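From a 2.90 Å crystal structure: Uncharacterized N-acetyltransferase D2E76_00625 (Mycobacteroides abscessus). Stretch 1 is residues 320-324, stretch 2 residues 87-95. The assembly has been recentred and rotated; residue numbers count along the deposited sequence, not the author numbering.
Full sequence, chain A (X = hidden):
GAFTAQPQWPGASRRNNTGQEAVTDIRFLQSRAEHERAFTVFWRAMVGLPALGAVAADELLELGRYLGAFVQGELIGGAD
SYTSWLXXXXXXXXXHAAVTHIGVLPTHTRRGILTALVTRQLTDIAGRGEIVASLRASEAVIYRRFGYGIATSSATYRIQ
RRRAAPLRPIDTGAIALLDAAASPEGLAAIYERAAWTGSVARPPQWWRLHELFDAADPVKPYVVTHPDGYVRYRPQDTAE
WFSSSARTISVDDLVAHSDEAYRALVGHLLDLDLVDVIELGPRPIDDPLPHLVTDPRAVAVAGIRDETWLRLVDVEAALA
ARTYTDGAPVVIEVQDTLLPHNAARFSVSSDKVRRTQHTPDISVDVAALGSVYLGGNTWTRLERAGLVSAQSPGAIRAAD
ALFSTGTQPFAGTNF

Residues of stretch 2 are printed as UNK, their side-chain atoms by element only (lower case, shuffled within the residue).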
ATOM      1  N   ALA A 320     -51.055  -2.242  -6.718  1.00 33.24           N
ATOM      2  CA  ALA A 320     -52.024  -1.335  -7.309  1.00 34.54           C
ATOM      3  C   ALA A 320     -51.522   0.101  -7.330  1.00 33.64           C
ATOM      4  O   ALA A 320     -51.952   0.888  -8.179  1.00 37.53           O
ATOM      5  CB  ALA A 320     -53.350  -1.417  -6.554  1.00 36.05           C
ATOM      6  N   ALA A 321     -50.607   0.454  -6.427  1.00 32.08           N
ATOM      7  CA  ALA A 321     -50.141   1.832  -6.332  1.00 31.32           C
ATOM      8  C   ALA A 321     -49.145   2.208  -7.416  1.00 33.18           C
ATOM      9  O   ALA A 321     -48.963   3.402  -7.676  1.00 35.65           O
ATOM     10  CB  ALA A 321     -49.519   2.087  -4.961  1.00 30.16           C
ATOM     11  N   ARG A 322     -48.488   1.231  -8.035  1.00 37.46           N
ATOM     12  CA  ARG A 322     -47.535   1.485  -9.106  1.00 35.68           C
ATOM     13  C   ARG A 322     -48.212   1.355 -10.464  1.00 32.06           C
ATOM     14  O   ARG A 322     -49.312   0.812 -10.591  1.00 32.41           O
ATOM     15  CB  ARG A 322     -46.317   0.559  -9.029  1.00 38.94           C
ATOM     16  CG  ARG A 322     -46.571  -0.889  -9.406  1.00 40.55           C
ATOM     17  CD  ARG A 322     -45.268  -1.564  -9.827  1.00 40.46           C
ATOM     18  NE  ARG A 322     -44.825  -1.131 -11.151  1.00 41.63           N
ATOM     19  CZ  ARG A 322     -43.670  -1.483 -11.713  1.00 38.30           C
ATOM     20  NH1 ARG A 322     -42.825  -2.279 -11.068  1.00 35.36           N
ATOM     21  NH2 ARG A 322     -43.359  -1.040 -12.926  1.00 35.62           N
ATOM     22  N   THR A 323     -47.553   1.902 -11.474  1.00 33.44           N
ATOM     23  CA  THR A 323     -48.015   1.866 -12.852  1.00 35.32           C
ATOM     24  C   THR A 323     -47.302   0.789 -13.664  1.00 32.16           C
ATOM     25  O   THR A 323     -46.226   0.308 -13.302  1.00 30.42           O
ATOM     26  CB  THR A 323     -47.833   3.238 -13.499  1.00 37.01           C
ATOM     27  OG1 THR A 323     -46.624   3.247 -14.269  1.00 40.37           O
ATOM     28  CG2 THR A 323     -47.814   4.320 -12.451  1.00 32.89           C
ATOM     29  N   TYR A 324     -47.940   0.404 -14.769  1.00 33.48           N
ATOM     30  CA  TYR A 324     -47.435  -0.625 -15.665  1.00 35.91           C
ATOM     31  C   TYR A 324     -47.625  -0.166 -17.103  1.00 38.39           C
ATOM     32  O   TYR A 324     -48.255   0.860 -17.371  1.00 42.62           O
ATOM     33  CB  TYR A 324     -48.172  -1.953 -15.453  1.00 39.65           C
ATOM     34  CG  TYR A 324     -48.182  -2.431 -14.021  1.00 33.84           C
ATOM     35  CD1 TYR A 324     -47.142  -3.203 -13.520  1.00 32.47           C
ATOM     36  CD2 TYR A 324     -49.231  -2.111 -13.168  1.00 36.66           C
ATOM     37  CE1 TYR A 324     -47.145  -3.641 -12.212  1.00 31.72           C
ATOM     38  CE2 TYR A 324     -49.245  -2.549 -11.858  1.00 36.46           C
ATOM     39  CZ  TYR A 324     -48.198  -3.312 -11.386  1.00 36.76           C
ATOM     40  OH  TYR A 324     -48.204  -3.748 -10.079  1.00 36.51           O
ATOM     41  N   UNK A  87     -41.641   6.556  -2.879  1.00 29.71           N
ATOM     42  CA  UNK A  87     -42.066   6.795  -4.254  1.00 31.94           C
ATOM     43  C   UNK A  87     -41.902   5.521  -5.079  1.00 27.88           C
ATOM     44  O   UNK A  87     -40.784   5.026  -5.250  1.00 23.94           O
ATOM     45  o   UNK A  87     -41.393   9.116  -4.048  1.00 29.78           O
ATOM     46  c   UNK A  87     -41.265   7.945  -4.867  1.00 31.43           C
ATOM     47  c   UNK A  87     -41.766   8.250  -6.272  1.00 32.14           C
ATOM     48  N   UNK A  88     -43.015   5.002  -5.590  1.00 26.84           N
ATOM     49  CA  UNK A  88     -43.046   3.786  -6.401  1.00 29.57           C
ATOM     50  C   UNK A  88     -43.075   4.179  -7.877  1.00 32.42           C
ATOM     51  O   UNK A  88     -43.344   5.349  -8.189  1.00 34.56           O
ATOM     52  c   UNK A  88     -44.218   2.578  -4.552  1.00 31.15           C
ATOM     53  c   UNK A  88     -44.260   2.922  -6.028  1.00 30.90           C
ATOM     54  c   UNK A  88     -45.550   3.644  -6.394  1.00 34.42           C
ATOM     55  N   UNK A  89     -42.795   3.264  -8.810  1.00 29.51           N
ATOM     56  CA  UNK A  89     -42.823   3.627 -10.234  1.00 26.56           C
ATOM     57  C   UNK A  89     -44.136   4.280 -10.640  1.00 26.13           C
ATOM     58  O   UNK A  89     -45.222   3.772 -10.357  1.00 34.01           O
ATOM     59  c   UNK A  89     -41.805   1.499  -9.987  1.00 26.57           C
ATOM     60  c   UNK A  89     -42.262   1.904  -8.609  1.00 27.86           C
ATOM     61  c   UNK A  89     -42.623   2.283 -10.939  1.00 24.45           C
ATOM     62  N   UNK A  90     -44.024   5.413 -11.328  1.00 21.44           N
ATOM     63  CA  UNK A  90     -45.162   6.234 -11.662  1.00 22.59           C
ATOM     64  C   UNK A  90     -45.298   7.487 -10.828  1.00 24.12           C
ATOM     65  O   UNK A  90     -46.137   8.337 -11.148  1.00 23.96           O
ATOM     66  N   UNK A  91     -44.509   7.620  -9.765  1.00 24.91           N
ATOM     67  CA  UNK A  91     -44.480   8.818  -8.957  1.00 27.42           C
ATOM     68  C   UNK A  91     -45.344   8.780  -7.719  1.00 28.39           C
ATOM     69  O   UNK A  91     -45.201   9.656  -6.859  1.00 31.71           O
ATOM     70  N   UNK A  92     -46.227   7.796  -7.598  1.00 30.23           N
ATOM     71  CA  UNK A  92     -47.118   7.723  -6.449  1.00 31.36           C
ATOM     72  C   UNK A  92     -46.320   7.524  -5.158  1.00 33.84           C
ATOM     73  O   UNK A  92     -45.296   6.837  -5.141  1.00 30.13           O
ATOM     74  c   UNK A  92     -48.108   6.582  -6.651  1.00 28.91           C
ATOM     75  o   UNK A  92     -49.167   6.666  -5.725  1.00 34.45           O
ATOM     76  N   UNK A  93     -46.798   8.140  -4.073  1.00 35.32           N
ATOM     77  CA  UNK A  93     -46.126   8.145  -2.775  1.00 25.93           C
ATOM     78  C   UNK A  93     -46.924   7.276  -1.809  1.00 23.43           C
ATOM     79  O   UNK A  93     -47.997   7.677  -1.344  1.00 23.07           O
ATOM     80  c   UNK A  93     -44.704  11.673  -1.991  1.00 24.63           C
ATOM     81  c   UNK A  93     -46.015   9.565  -2.227  1.00 23.02           C
ATOM     82  n   UNK A  93     -42.177  14.287  -2.464  1.00 27.31           N
ATOM     83  n   UNK A  93     -43.558  12.449  -2.451  1.00 25.63           N
ATOM     84  c   UNK A  93     -43.239  13.651  -1.988  1.00 26.70           C
ATOM     85  c   UNK A  93     -44.830  10.353  -2.734  1.00 23.10           C
ATOM     86  n   UNK A  93     -43.983  14.215  -1.047  1.00 28.51           N
ATOM     87  N   UNK A  94     -46.407   6.091  -1.509  1.00 20.91           N
ATOM     88  CA  UNK A  94     -47.152   5.102  -0.732  1.00 21.15           C
ATOM     89  C   UNK A  94     -46.802   5.238   0.745  1.00 21.77           C
ATOM     90  O   UNK A  94     -45.709   5.720   1.077  1.00 21.52           O
ATOM     91  c   UNK A  94     -45.463   3.243  -0.869  1.00 19.34           C
ATOM     92  c   UNK A  94     -46.877   3.676  -1.234  1.00 20.95           C
ATOM     93  c   UNK A  94     -47.114   3.578  -2.735  1.00 21.86           C
ATOM     94  N   UNK A  95     -47.694   4.857   1.662  1.00 22.24           N
ATOM     95  CA  UNK A  95     -47.334   4.864   3.083  1.00 22.54           C
ATOM     96  C   UNK A  95     -46.216   3.867   3.355  1.00 43.62           C
ATOM     97  O   UNK A  95     -46.319   2.682   3.032  1.00 41.60           O
ATOM     98  c   UNK A  95     -49.099   4.474   1.457  1.00 23.34           C
ATOM     99  c   UNK A  95     -48.636   4.455   3.777  1.00 23.96           C
ATOM    100  c   UNK A  95     -49.706   4.725   2.785  1.00 24.68           C
TER

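Position 87 carries three side-chain atoms, a carbon bearing one oxygen and one further carbon. This beta-branched hydroxyl pattern is that of threonine, and Thr87 does not reach stretch 1; its hydroxyl is hydrogen-bonded elsewhere in the structure.

At position 88 there are three carbons, one carrying the other two, with CB directed toward stretch 1. One terminal carbon lies 3.7 Å from Ala321 O and 4.1 Å from Arg322 CB. Three carbons in all, two of them carried by CB, make this valine, and Val88 opens a type II beta turn that ends at position 91.

The three carbons of position 89 close a ring onto the backbone N. One ring carbon sits over one face of the Arg322 guanidinium, 3.9 Å from Arg322 CZ, while the carbonyl oxygen faces the backbone of stretch 1. Such a ring identifies proline, Pro89.

Position 90 has no side-chain atoms, and its CA lies 3.4 Å from Thr323 CG2. With phi/psi of 104/-10, a CB would be jammed against the preceding carbonyl oxygen; it would also fall 2.0 Å from Thr323 CG2. The residue is glycine, and the bare CA of Gly90 lets that methyl approach.

Position 91 likewise lacks side-chain atoms, and its phi/psi of 96/-12 again calls for glycine on backbone grounds alone. Gly91 does not touch stretch 1, but its N donates to Val88 O at 3.0 Å, closing the turn.

Position 92 has one carbon followed by one oxygen, and its CB packs 3.4 Å from Ala321 O. This is serine, and Ser92 O accepts a 3.0 Å hydrogen bond from Val88 N.

Position 93 shows three carbons, a nitrogen, and a carbon carrying two more nitrogens: an arginine. The CA-to-CB bond of Arg93 points away from stretch 1, and its guanidinium finds hydrogen bonds elsewhere.

Position 94 repeats the branched three-carbon pattern, with one carbon 3.6 Å from Ala321 CB. It is valine, and Val94 CG1 is the atom in contact.

At position 95 three carbons again form a ring with the backbone N; a ring of this kind is proline, and Pro95 lies beyond contact range.

The contact joins a backbone anchor to small apolar surfaces. Thr323 N donates to Pro89 O across 3.2 Å with an angle of 160°, and Arg322 CA adds a CA-H...O contact to Pro89 O at 3.5 Å. Arg322 NE bonds Thr323 O at 2.9 Å, tying the guanidinium back to the backbone of the next residue while Pro89 CG lies over one face of it. Alongside, Ala321 packs against both valines, and the absence of a side chain at Gly90 leaves room for the Thr323 methyl.

Stretch 2 87-95: TVPGGSRVP
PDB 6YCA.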